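Local atomic coordinates of ATP-dependent DNA helicase (Mycobacterium smegmatis, PDB entry 5V9X), a protein that uses ATP to move 3'-to-5' along single-stranded DNA as a helicase of the Lhr family, unwinding RNA:DNA hybrids. Residues D28-F33 / D54-I59; S34-E39 / R126-H131; G62-V67 / A220-L225; S137-V142 / P159-I164. One frame throughout, in Å; residues are numbered along the deposited sequence.

Contact 1: residues D28-F33 / D54-I59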
loop_
_atom_site.group_PDB
_atom_site.type_symbol
_atom_site.label_atom_id
_atom_site.label_comp_id
_atom_site.label_asym_id
_atom_site.label_seq_id
_atom_site.Cartn_x
_atom_site.Cartn_y
_atom_site.Cartn_z
ATOM N N ASP A 28 -26.773 0.222 -28.207
ATOM C CA ASP A 28 -26.203 1.569 -28.251
ATOM C C ASP A 28 -25.883 2.022 -26.833
ATOM O O ASP A 28 -26.812 2.355 -26.068
ATOM C CB ASP A 28 -27.159 2.542 -28.935
ATOM C CG ASP A 28 -26.538 3.909 -29.171
ATOM O OD1 ASP A 28 -25.342 4.096 -28.861
ATOM O OD2 ASP A 28 -27.253 4.801 -29.674
ATOM N N PRO A 29 -24.607 2.050 -26.439
ATOM C CA PRO A 29 -24.283 2.485 -25.072
ATOM C C PRO A 29 -24.532 3.964 -24.839
ATOM O O PRO A 29 -24.798 4.365 -23.699
ATOM C CB PRO A 29 -22.793 2.137 -24.932
ATOM C CG PRO A 29 -22.476 1.227 -26.088
ATOM C CD PRO A 29 -23.412 1.625 -27.182
ATOM N N LEU A 30 -24.447 4.788 -25.878
ATOM C CA LEU A 30 -24.622 6.225 -25.747
ATOM C C LEU A 30 -26.069 6.667 -25.918
ATOM O O LEU A 30 -26.361 7.855 -25.746
ATOM C CB LEU A 30 -23.730 6.952 -26.760
ATOM C CG LEU A 30 -22.224 6.768 -26.560
ATOM C CD1 LEU A 30 -21.468 7.129 -27.825
ATOM C CD2 LEU A 30 -21.735 7.602 -25.384
ATOM N N GLY A 31 -26.979 5.747 -26.249
ATOM C CA GLY A 31 -28.379 6.098 -26.414
ATOM C C GLY A 31 -29.037 6.624 -25.157
ATOM O O GLY A 31 -30.008 7.383 -25.250
ATOM N N ARG A 32 -28.526 6.247 -23.984
ATOM C CA ARG A 32 -29.094 6.737 -22.733
ATOM C C ARG A 32 -28.854 8.231 -22.560
ATOM O O ARG A 32 -29.731 8.955 -22.073
ATOM C CB ARG A 32 -28.494 5.963 -21.560
ATOM C CG ARG A 32 -28.511 4.458 -21.749
ATOM C CD ARG A 32 -27.659 3.736 -20.717
ATOM N NE ARG A 32 -27.843 2.289 -20.800
ATOM C CZ ARG A 32 -26.997 1.455 -21.398
ATOM N NH1 ARG A 32 -25.891 1.917 -21.964
ATOM N NH2 ARG A 32 -27.258 0.155 -21.426
ATOM N N PHE A 33 -27.676 8.709 -22.953
ATOM C CA PHE A 33 -27.280 10.085 -22.702
ATOM C C PHE A 33 -28.069 11.049 -23.587
ATOM O O PHE A 33 -28.786 10.655 -24.512
ATOM C CB PHE A 33 -25.781 10.261 -22.947
ATOM C CG PHE A 33 -24.916 9.344 -22.125
ATOM C CD1 PHE A 33 -24.734 8.021 -22.494
ATOM C CD2 PHE A 33 -24.269 9.813 -20.992
ATOM C CE1 PHE A 33 -23.938 7.179 -21.743
ATOM C CE2 PHE A 33 -23.468 8.973 -20.238
ATOM C CZ PHE A 33 -23.302 7.656 -20.615
ATOM N N ASP A 54 -20.775 -1.265 -20.239
ATOM C CA ASP A 54 -21.366 -1.952 -19.095
ATOM C C ASP A 54 -21.556 -0.999 -17.921
ATOM O O ASP A 54 -22.614 -0.988 -17.280
ATOM C CB ASP A 54 -20.490 -3.134 -18.681
ATOM C CG ASP A 54 -20.246 -4.111 -19.811
ATOM O OD1 ASP A 54 -20.889 -3.974 -20.873
ATOM O OD2 ASP A 54 -19.402 -5.015 -19.636
ATOM N N ALA A 55 -20.534 -0.190 -17.621
ATOM C CA ALA A 55 -20.608 0.696 -16.464
ATOM C C ALA A 55 -21.697 1.745 -16.634
ATOM O O ALA A 55 -22.421 2.055 -15.682
ATOM C CB ALA A 55 -19.256 1.366 -16.218
ATOM N N TRP A 56 -21.830 2.305 -17.840
ATOM C CA TRP A 56 -22.888 3.282 -18.079
ATOM C C TRP A 56 -24.264 2.667 -17.857
ATOM O O TRP A 56 -25.165 3.324 -17.324
ATOM C CB TRP A 56 -22.781 3.845 -19.494
ATOM C CG TRP A 56 -21.555 4.668 -19.727
ATOM C CD1 TRP A 56 -20.828 5.348 -18.791
ATOM C CD2 TRP A 56 -20.901 4.891 -20.981
ATOM N NE1 TRP A 56 -19.766 5.985 -19.388
ATOM C CE2 TRP A 56 -19.788 5.718 -20.731
ATOM C CE3 TRP A 56 -21.151 4.471 -22.291
ATOM C CZ2 TRP A 56 -18.927 6.134 -21.745
ATOM C CZ3 TRP A 56 -20.298 4.884 -23.292
ATOM C CH2 TRP A 56 -19.199 5.707 -23.015
ATOM N N SER A 57 -24.440 1.403 -18.249
ATOM C CA SER A 57 -25.727 0.743 -18.057
ATOM C C SER A 57 -26.053 0.599 -16.576
ATOM O O SER A 57 -27.151 0.952 -16.131
ATOM C CB SER A 57 -25.722 -0.623 -18.741
ATOM O OG SER A 57 -27.010 -1.211 -18.698
ATOM N N ALA A 58 -25.103 0.083 -15.795
ATOM C CA ALA A 58 -25.343 -0.114 -14.370
ATOM C C ALA A 58 -25.487 1.216 -13.639
ATOM O O ALA A 58 -26.367 1.367 -12.785
ATOM C CB ALA A 58 -24.215 -0.942 -13.759
ATOM N N ILE A 59 -24.633 2.191 -13.961
ATOM C CA ILE A 59 -24.689 3.479 -13.274
ATOM C C ILE A 59 -25.993 4.201 -13.590
ATOM O O ILE A 59 -26.634 4.770 -12.697
ATOM C CB ILE A 59 -23.463 4.337 -13.643
ATOM C CG1 ILE A 59 -22.185 3.721 -13.069
ATOM C CG2 ILE A 59 -23.631 5.762 -13.139
ATOM C CD1 ILE A 59 -20.921 4.371 -13.577
#

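Contact 2: residues S34-E39 / R126-H131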
loop_
_atom_site.group_PDB
_atom_site.type_symbol
_atom_site.label_atom_id
_atom_site.label_comp_id
_atom_site.label_asym_id
_atom_site.label_seq_id
_atom_site.Cartn_x
_atom_site.Cartn_y
_atom_site.Cartn_z
ATOM N N SER A 34 -27.920 12.339 -23.290
ATOM C CA SER A 34 -28.523 13.373 -24.111
ATOM C C SER A 34 -27.856 13.404 -25.486
ATOM O O SER A 34 -26.834 12.757 -25.730
ATOM C CB SER A 34 -28.407 14.734 -23.428
ATOM O OG SER A 34 -27.050 15.104 -23.249
ATOM N N ALA A 35 -28.454 14.171 -26.400
ATOM C CA ALA A 35 -27.903 14.258 -27.749
ATOM C C ALA A 35 -26.537 14.936 -27.748
ATOM O O ALA A 35 -25.651 14.555 -28.521
ATOM C CB ALA A 35 -28.874 14.999 -28.668
ATOM N N LEU A 36 -26.344 15.933 -26.881
ATOM C CA LEU A 36 -25.084 16.673 -26.868
ATOM C C LEU A 36 -23.927 15.797 -26.405
ATOM O O LEU A 36 -22.888 15.723 -27.070
ATOM C CB LEU A 36 -25.208 17.909 -25.978
ATOM C CG LEU A 36 -26.247 18.961 -26.367
ATOM C CD1 LEU A 36 -26.121 20.166 -25.451
ATOM C CD2 LEU A 36 -26.104 19.367 -27.827
ATOM N N THR A 37 -24.079 15.134 -25.254
ATOM C CA THR A 37 -23.005 14.277 -24.761
ATOM C C THR A 37 -22.756 13.105 -25.700
ATOM O O THR A 37 -21.608 12.679 -25.870
ATOM C CB THR A 37 -23.331 13.778 -23.352
ATOM O OG1 THR A 37 -23.545 14.899 -22.487
ATOM C CG2 THR A 37 -22.188 12.948 -22.799
ATOM N N ARG A 38 -23.810 12.585 -26.331
ATOM C CA ARG A 38 -23.630 11.524 -27.314
ATOM C C ARG A 38 -22.819 12.015 -28.505
ATOM O O ARG A 38 -21.905 11.323 -28.971
ATOM C CB ARG A 38 -24.992 10.997 -27.772
ATOM C CG ARG A 38 -24.914 9.784 -28.683
ATOM C CD ARG A 38 -26.250 9.482 -29.353
ATOM N NE ARG A 38 -27.343 9.341 -28.393
ATOM C CZ ARG A 38 -28.372 10.179 -28.303
ATOM N NH1 ARG A 38 -28.458 11.217 -29.122
ATOM N NH2 ARG A 38 -29.323 9.974 -27.401
ATOM N N GLU A 39 -23.128 13.216 -29.005
ATOM C CA GLU A 39 -22.410 13.730 -30.165
ATOM C C GLU A 39 -20.952 14.014 -29.834
ATOM O O GLU A 39 -20.069 13.778 -30.666
ATOM C CB GLU A 39 -23.085 14.991 -30.711
ATOM C CG GLU A 39 -22.370 15.567 -31.934
ATOM C CD GLU A 39 -23.227 16.530 -32.732
ATOM O OE1 GLU A 39 -23.263 17.729 -32.383
ATOM O OE2 GLU A 39 -23.866 16.085 -33.710
ATOM N N ARG A 126 -18.650 22.851 -26.798
ATOM C CA ARG A 126 -18.501 22.997 -28.242
ATOM C C ARG A 126 -19.708 22.428 -28.978
ATOM O O ARG A 126 -20.208 23.037 -29.932
ATOM C CB ARG A 126 -17.210 22.314 -28.698
ATOM C CG ARG A 126 -16.777 22.640 -30.119
ATOM C CD ARG A 126 -17.182 21.547 -31.090
ATOM N NE ARG A 126 -16.635 20.251 -30.704
ATOM C CZ ARG A 126 -17.008 19.093 -31.238
ATOM N NH1 ARG A 126 -17.936 19.068 -32.185
ATOM N NH2 ARG A 126 -16.457 17.962 -30.823
ATOM N N VAL A 127 -20.200 21.268 -28.537
ATOM C CA VAL A 127 -21.346 20.647 -29.193
ATOM C C VAL A 127 -22.626 21.418 -28.890
ATOM O O VAL A 127 -23.456 21.642 -29.781
ATOM C CB VAL A 127 -21.455 19.170 -28.771
ATOM C CG1 VAL A 127 -22.734 18.553 -29.305
ATOM C CG2 VAL A 127 -20.240 18.394 -29.262
ATOM N N ALA A 128 -22.808 21.837 -27.634
ATOM C CA ALA A 128 -23.990 22.609 -27.261
ATOM C C ALA A 128 -24.122 23.864 -28.110
ATOM O O ALA A 128 -25.200 24.172 -28.630
ATOM C CB ALA A 128 -23.930 22.977 -25.778
ATOM N N GLU A 129 -23.021 24.601 -28.270
ATOM C CA GLU A 129 -23.057 25.837 -29.042
ATOM C C GLU A 129 -23.105 25.574 -30.542
ATOM O O GLU A 129 -23.658 26.390 -31.289
ATOM C CB GLU A 129 -21.855 26.710 -28.680
ATOM C CG GLU A 129 -21.838 27.110 -27.211
ATOM C CD GLU A 129 -20.660 27.990 -26.849
ATOM O OE1 GLU A 129 -19.740 28.136 -27.682
ATOM O OE2 GLU A 129 -20.656 28.539 -25.725
ATOM N N ARG A 130 -22.541 24.452 -30.998
ATOM C CA ARG A 130 -22.677 24.073 -32.401
ATOM C C ARG A 130 -24.142 23.951 -32.805
ATOM O O ARG A 130 -24.499 24.261 -33.948
ATOM C CB ARG A 130 -21.935 22.759 -32.662
ATOM C CG ARG A 130 -22.245 22.101 -34.005
ATOM C CD ARG A 130 -21.514 20.773 -34.154
ATOM N NE ARG A 130 -22.253 19.823 -34.983
ATOM C CZ ARG A 130 -22.113 19.709 -36.300
ATOM N NH1 ARG A 130 -21.259 20.487 -36.949
ATOM N NH2 ARG A 130 -22.826 18.815 -36.970
ATOM N N HIS A 131 -25.003 23.521 -31.883
ATOM C CA HIS A 131 -26.422 23.342 -32.155
ATOM C C HIS A 131 -27.274 24.490 -31.620
ATOM O O HIS A 131 -28.499 24.352 -31.524
ATOM C CB HIS A 131 -26.902 22.007 -31.582
ATOM C CG HIS A 131 -26.435 20.817 -32.362
ATOM N ND1 HIS A 131 -27.009 20.441 -33.557
ATOM C CD2 HIS A 131 -25.449 19.923 -32.121
ATOM C CE1 HIS A 131 -26.397 19.365 -34.018
ATOM N NE2 HIS A 131 -25.445 19.030 -33.165
#

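Contact 3: residues G62-V67 / A220-L225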
loop_
_atom_site.group_PDB
_atom_site.type_symbol
_atom_site.label_atom_id
_atom_site.label_comp_id
_atom_site.label_asym_id
_atom_site.label_seq_id
_atom_site.Cartn_x
_atom_site.Cartn_y
_atom_site.Cartn_z
ATOM N N GLY A 62 -28.973 3.285 -11.541
ATOM C CA GLY A 62 -28.979 3.679 -10.149
ATOM C C GLY A 62 -28.184 2.806 -9.203
ATOM O O GLY A 62 -28.211 3.056 -7.991
ATOM N N ASN A 63 -27.470 1.803 -9.704
ATOM C CA ASN A 63 -26.781 0.851 -8.847
ATOM C C ASN A 63 -25.389 1.343 -8.473
ATOM O O ASN A 63 -24.709 2.004 -9.262
ATOM C CB ASN A 63 -26.666 -0.507 -9.543
ATOM C CG ASN A 63 -28.001 -1.034 -10.019
ATOM O OD1 ASN A 63 -28.972 -1.077 -9.262
ATOM N ND2 ASN A 63 -28.061 -1.432 -11.286
ATOM N N ASN A 64 -24.974 1.021 -7.248
ATOM C CA ASN A 64 -23.559 1.087 -6.909
ATOM C C ASN A 64 -22.797 0.158 -7.842
ATOM O O ASN A 64 -23.210 -0.983 -8.069
ATOM C CB ASN A 64 -23.334 0.686 -5.450
ATOM C CG ASN A 64 -23.847 1.725 -4.463
ATOM O OD1 ASN A 64 -24.514 2.690 -4.841
ATOM N ND2 ASN A 64 -23.543 1.523 -3.186
ATOM N N THR A 65 -21.693 0.648 -8.401
ATOM C CA THR A 65 -20.989 -0.070 -9.455
ATOM C C THR A 65 -19.497 -0.120 -9.162
ATOM O O THR A 65 -18.888 0.905 -8.840
ATOM C CB THR A 65 -21.231 0.590 -10.816
ATOM O OG1 THR A 65 -22.641 0.728 -11.034
ATOM C CG2 THR A 65 -20.627 -0.252 -11.933
ATOM N N LEU A 66 -18.913 -1.309 -9.279
ATOM C CA LEU A 66 -17.469 -1.497 -9.227
ATOM C C LEU A 66 -16.989 -1.890 -10.618
ATOM O O LEU A 66 -17.402 -2.927 -11.151
ATOM C CB LEU A 66 -17.080 -2.562 -8.202
ATOM C CG LEU A 66 -15.607 -2.990 -8.203
ATOM C CD1 LEU A 66 -14.704 -1.871 -7.699
ATOM C CD2 LEU A 66 -15.407 -4.260 -7.387
ATOM N N VAL A 67 -16.125 -1.066 -11.200
ATOM C CA VAL A 67 -15.612 -1.284 -12.546
ATOM C C VAL A 67 -14.223 -1.900 -12.436
ATOM O O VAL A 67 -13.321 -1.318 -11.824
ATOM C CB VAL A 67 -15.583 0.023 -13.353
ATOM C CG1 VAL A 67 -15.184 -0.250 -14.795
ATOM C CG2 VAL A 67 -16.942 0.713 -13.286
ATOM N N ALA A 220 -25.619 8.527 -1.290
ATOM C CA ALA A 220 -25.135 8.734 -2.644
ATOM C C ALA A 220 -24.814 7.407 -3.320
ATOM O O ALA A 220 -24.512 6.403 -2.668
ATOM C CB ALA A 220 -23.892 9.625 -2.633
ATOM N N GLN A 221 -24.894 7.413 -4.646
ATOM C CA GLN A 221 -24.450 6.279 -5.441
ATOM C C GLN A 221 -22.929 6.190 -5.398
ATOM O O GLN A 221 -22.237 7.199 -5.569
ATOM C CB GLN A 221 -24.940 6.434 -6.881
ATOM C CG GLN A 221 -24.571 5.300 -7.814
ATOM C CD GLN A 221 -24.986 5.583 -9.247
ATOM O OE1 GLN A 221 -24.879 6.714 -9.723
ATOM N NE2 GLN A 221 -25.467 4.559 -9.938
ATOM N N ARG A 222 -22.408 4.988 -5.164
ATOM C CA ARG A 222 -20.975 4.771 -5.001
ATOM C C ARG A 222 -20.420 4.007 -6.195
ATOM O O ARG A 222 -20.941 2.947 -6.557
ATOM C CB ARG A 222 -20.681 4.015 -3.705
ATOM C CG ARG A 222 -21.099 4.766 -2.457
ATOM C CD ARG A 222 -20.682 4.033 -1.198
ATOM N NE ARG A 222 -21.208 4.675 -0.001
ATOM C CZ ARG A 222 -20.953 4.273 1.240
ATOM N NH1 ARG A 222 -20.173 3.222 1.453
ATOM N NH2 ARG A 222 -21.480 4.925 2.269
ATOM N N ILE A 223 -19.357 4.539 -6.793
ATOM C CA ILE A 223 -18.715 3.944 -7.959
ATOM C C ILE A 223 -17.242 3.730 -7.644
ATOM O O ILE A 223 -16.556 4.657 -7.200
ATOM C CB ILE A 223 -18.885 4.824 -9.212
ATOM C CG1 ILE A 223 -20.371 5.035 -9.514
ATOM C CG2 ILE A 223 -18.176 4.197 -10.403
ATOM C CD1 ILE A 223 -20.645 6.176 -10.469
ATOM N N GLY A 224 -16.759 2.512 -7.872
ATOM C CA GLY A 224 -15.373 2.170 -7.623
ATOM C C GLY A 224 -14.672 1.746 -8.898
ATOM O O GLY A 224 -15.279 1.156 -9.795
ATOM N N LEU A 225 -13.375 2.048 -8.969
ATOM C CA LEU A 225 -12.561 1.784 -10.147
ATOM C C LEU A 225 -11.234 1.174 -9.722
ATOM O O LEU A 225 -10.624 1.622 -8.749
ATOM C CB LEU A 225 -12.299 3.072 -10.939
ATOM C CG LEU A 225 -13.501 3.979 -11.195
ATOM C CD1 LEU A 225 -13.059 5.315 -11.768
ATOM C CD2 LEU A 225 -14.481 3.292 -12.124
#

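Contact 4: residues S137-V142 / P159-I164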
loop_
_atom_site.group_PDB
_atom_site.type_symbol
_atom_site.label_atom_id
_atom_site.label_comp_id
_atom_site.label_asym_id
_atom_site.label_seq_id
_atom_site.Cartn_x
_atom_site.Cartn_y
_atom_site.Cartn_z
ATOM N N SER A 137 -22.580 25.165 -17.435
ATOM C CA SER A 137 -21.533 25.659 -16.543
ATOM C C SER A 137 -21.330 24.614 -15.452
ATOM O O SER A 137 -22.118 24.528 -14.507
ATOM C CB SER A 137 -21.896 27.018 -15.953
ATOM O OG SER A 137 -22.634 26.873 -14.751
ATOM N N ILE A 138 -20.270 23.824 -15.587
ATOM C CA ILE A 138 -19.954 22.746 -14.656
ATOM C C ILE A 138 -18.624 23.083 -13.995
ATOM O O ILE A 138 -17.583 23.127 -14.666
ATOM C CB ILE A 138 -19.896 21.383 -15.359
ATOM C CG1 ILE A 138 -21.282 21.003 -15.891
ATOM C CG2 ILE A 138 -19.353 20.319 -14.421
ATOM C CD1 ILE A 138 -21.280 19.794 -16.803
ATOM N N THR A 139 -18.651 23.315 -12.686
ATOM C CA THR A 139 -17.456 23.680 -11.941
ATOM C C THR A 139 -16.757 22.436 -11.400
ATOM O O THR A 139 -17.390 21.420 -11.104
ATOM C CB THR A 139 -17.804 24.626 -10.790
ATOM O OG1 THR A 139 -18.829 24.040 -9.979
ATOM C CG2 THR A 139 -18.302 25.953 -11.328
ATOM N N VAL A 140 -15.431 22.526 -11.285
ATOM C CA VAL A 140 -14.589 21.423 -10.826
ATOM C C VAL A 140 -13.550 21.988 -9.867
ATOM O O VAL A 140 -12.794 22.894 -10.234
ATOM C CB VAL A 140 -13.888 20.699 -11.991
ATOM C CG1 VAL A 140 -13.052 19.541 -11.468
ATOM C CG2 VAL A 140 -14.901 20.215 -13.025
ATOM N N GLY A 141 -13.498 21.450 -8.648
ATOM C CA GLY A 141 -12.545 21.904 -7.663
ATOM C C GLY A 141 -11.759 20.746 -7.079
ATOM O O GLY A 141 -12.203 19.597 -7.081
ATOM N N VAL A 142 -10.569 21.071 -6.579
ATOM C CA VAL A 142 -9.694 20.109 -5.918
ATOM C C VAL A 142 -9.426 20.606 -4.507
ATOM O O VAL A 142 -8.974 21.743 -4.319
ATOM C CB VAL A 142 -8.374 19.903 -6.678
ATOM C CG1 VAL A 142 -7.439 19.009 -5.878
ATOM C CG2 VAL A 142 -8.641 19.294 -8.031
ATOM N N PRO A 159 -19.045 26.306 -3.585
ATOM C CA PRO A 159 -18.545 24.948 -3.773
ATOM C C PRO A 159 -18.661 24.521 -5.221
ATOM O O PRO A 159 -19.586 24.942 -5.942
ATOM C CB PRO A 159 -19.451 24.110 -2.861
ATOM C CG PRO A 159 -20.701 24.914 -2.734
ATOM C CD PRO A 159 -20.256 26.344 -2.749
ATOM N N PRO A 160 -17.744 23.683 -5.693
ATOM C CA PRO A 160 -17.808 23.212 -7.077
ATOM C C PRO A 160 -18.816 22.085 -7.248
ATOM O O PRO A 160 -19.165 21.371 -6.306
ATOM C CB PRO A 160 -16.383 22.717 -7.343
ATOM C CG PRO A 160 -15.911 22.256 -6.000
ATOM C CD PRO A 160 -16.550 23.181 -4.990
ATOM N N ASP A 161 -19.285 21.937 -8.490
ATOM C CA ASP A 161 -20.211 20.852 -8.799
ATOM C C ASP A 161 -19.525 19.497 -8.688
ATOM O O ASP A 161 -20.130 18.523 -8.229
ATOM C CB ASP A 161 -20.801 21.044 -10.196
ATOM C CG ASP A 161 -21.636 22.305 -10.310
ATOM O OD1 ASP A 161 -22.126 22.799 -9.271
ATOM O OD2 ASP A 161 -21.808 22.801 -11.444
ATOM N N VAL A 162 -18.263 19.418 -9.099
ATOM C CA VAL A 162 -17.457 18.208 -8.981
ATOM C C VAL A 162 -16.335 18.503 -7.997
ATOM O O VAL A 162 -15.423 19.283 -8.298
ATOM C CB VAL A 162 -16.895 17.757 -10.336
ATOM C CG1 VAL A 162 -16.020 16.523 -10.161
ATOM C CG2 VAL A 162 -18.022 17.494 -11.323
ATOM N N LEU A 163 -16.391 17.884 -6.823
ATOM C CA LEU A 163 -15.344 18.025 -5.820
ATOM C C LEU A 163 -14.397 16.837 -5.912
ATOM O O LEU A 163 -14.824 15.683 -5.800
ATOM C CB LEU A 163 -15.927 18.129 -4.411
ATOM C CG LEU A 163 -14.872 18.383 -3.333
ATOM C CD1 LEU A 163 -14.208 19.738 -3.548
ATOM C CD2 LEU A 163 -15.470 18.286 -1.938
ATOM N N ILE A 164 -13.117 17.125 -6.123
ATOM C CA ILE A 164 -12.055 16.125 -6.139
ATOM C C ILE A 164 -11.254 16.288 -4.856
ATOM O O ILE A 164 -10.862 17.407 -4.506
ATOM C CB ILE A 164 -11.156 16.286 -7.377
ATOM C CG1 ILE A 164 -11.966 16.083 -8.661
ATOM C CG2 ILE A 164 -9.988 15.326 -7.314
ATOM C CD1 ILE A 164 -11.202 16.428 -9.921
#

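Contact 1: residues D28-F33 / D54-I59
Trp56, on helix 50-60, has more surface buried by the contact than any other residue, and three residues of the loop 28-33, Pro29, Leu30 and Phe33, gather about its indole. Phe33 comes in over one face: its CZ lies 3.6 Å from Trp56 CG, and the phenyl ring turns its edge to the indole. With the planes at 81° and the centroid of the Phe33 ring 5.0 Å from that of the Trp56 five-membered ring, this is a T-shaped (edge-to-face) pair. Pro29 approaches differently, its CB meeting the indole rim near the ring plane, 3.9 Å from Trp56 CE3. Beside it Leu30 CD2 packs against Trp56 CZ3 at 3.7 Å.

Arg32, second in buried surface, reaches over the Trp56 backbone to Ser57, the next residue of the helix. Its chain runs extended from CG to NE (chi2 168°, chi3 172°), which carries the guanidinium across Ser57 so that Ser57 CB sits over one of its faces. Arg32 NH2 comes within 3.1 Å of Ser57 OG, but the angle is too poor for a hydrogen bond. A weak bond from Arg32 NH1 to Pro29 O, 3.2 Å long, ties the group back to its own loop.

Helix 75-88 borders the same cluster: Trp56 NE1 donates to Leu77 O, Leu81 touches Trp56 and Phe33, and Trp82 stacks edge-to-face on Phe33. Ala55, Ala58 and Ile59 pack on strand 64-68.

Contact 2: residues S34-E39 / R126-H131
Glu39 of helix 35-44 spans the gap to helix 118-130, and its side chain meets partners there along its length. CB lies 3.8 Å from Val127 CG1, and CG and CD stay against the same methyl. CG is anti to the backbone N (chi1 -180°) and the chain is extended beyond it, which brings OE1 to 3.2 Å from Val127 CG1 and on to His131, just beyond the helix end. There OE1 accepts from His131 NE2 at 2.7 Å. The nitrogen arrives on the syn side of the carboxylate, 21° out of its plane, while OE1 lies close to the plane of the imidazole. Arg130 NE adds a weak bond to the same OE1 at 3.5 Å, as part of a salt bridge.

One turn earlier Leu36 supplies the apolar half: CD1 rests on Ala128 CB at 3.6 Å, and CD2 on Val127 CG1 at 3.8 Å. The short helical segments pass 9.1 Å apart at 121°, with Leu36 and Val127 nearest in backbone.

Two donors thus converge on one oxygen at the C-terminal end of a helix. The carboxylate would be expected to stabilise positive charge on Arg130 and could raise the proton affinity of His131, giving this peripheral helix pair an electrostatic as well as an apolar link.

Contact 3: residues G62-V67 / A220-L225
Backbone hydrogen bonds join Thr65 and Val67 to the neighbouring strand in parallel register, Thr65 beside Ile223, Leu66 beside Gly224 and Val67 beside Leu225. Thr65 N donates to Arg222 O at 3.0 Å, Gly224 N to Thr65 O at 2.8 Å, and Val67 N to Gly224 O at 2.8 Å. The axes of the short strands diverge by only 5°.

Side-chain amides continue the ladder where the strands begin. Gln221, extended beyond CG, brings NE2 to Asn63 O at 2.7 Å; Thr65 OG1 donates to that oxygen from the opposite face of its plane. NE2 also bonds to Ile59 O, tying the strand to the end of helix 50-60. Asn64 OD1 receives Arg222 N at 3.1 Å from well above the amide plane, although the N-H points almost straight at it (173°). The Arg222 guanidinium is held by Asp213 and Glu210.

The apolar pair is Val67 CB with Leu225 CD2, 3.7 Å apart, the two side chains lying side by side. Leu66 CD1 makes van der Waals contact with the Gly224 backbone.

Adjacent parallel strands of this kind form the core of a RecA-like helicase domain; strand 64-68 leads into the probable P-loop, and the side chain of Leu225 lies about 6 Å from the bound AMP-PNP.

Contact 4: residues S137-V142 / P159-I164
Val140, Val162 and Ile164 form the apolar centre, on one face of two parallel strands. Val140 CG1 meets Ile164 CD1 at 3.9 Å, and Val140 CG2 lies 4.2 Å from Val162 CB, these two valines running side by side. Further along, Val142 CG2 packs on Ile164 CB at 4.0 Å. On the opposite face, which Leu163 shares, Pro160 CB comes within 3.4 Å of Gly141 N; the ring lies over the backbone of Gly141, a residue with no side chain to compete for that site.

Between the faces runs the backbone ladder. Val162 N donates to Thr139 O, and Gly141 N to Val162 O at 2.9 Å, nearly in line with that carbonyl. Ile164 N follows with a bond to Gly141 O at 2.8 Å. Val140 CA adds a CA-H...O contact to the same Val162 O, and Val142 CA makes another to Ile164 O.

At the start of the strands the contact turns polar. Thr139 holds OG1 between its backbone N and carbonyl carbon (chi1 54°), from where it accepts Asp161 N at 2.6 Å. Asp161 answers through OD2, which takes a weak but straight bond (168°) from Thr139 N at 3.4 Å. The two residues are therefore linked reciprocally, side chain to backbone.

The strands are the two ends of a beta-alpha-beta crossover through helix 149-157. Strand 140-143 is outermost in the sheet, and strand 162-165 bonds onward to strand 100-103. Helices 107-116 and 118-130 cover the valine and isoleucine face, Leu121 touching Val140 and Val113 touching Ile164.

Overall arrangement
Contacts 3 and 4 belong to one seven-stranded parallel sheet, their centres about 19 Å apart: contact 3 joins two strands near one end of it, contact 4 the outermost pair at the other. Contact 1 adjoins contact 3, its centre about 14 Å away, and Ile59 CD1 packs on Ile223 CD1 at 3.6 Å. It also touches contact 2, about 17 Å off between centres, where Leu30 O probably accepts from Arg38 NE. Contacts 1 and 3 both come close to the nucleotide, the side chains of Trp56 and Leu225 each lying about 6 Å from it. Measured from its nearest atom, contact 4 is the closest of the four to the DNA, at about 8 Å, and contact 2 the farthest.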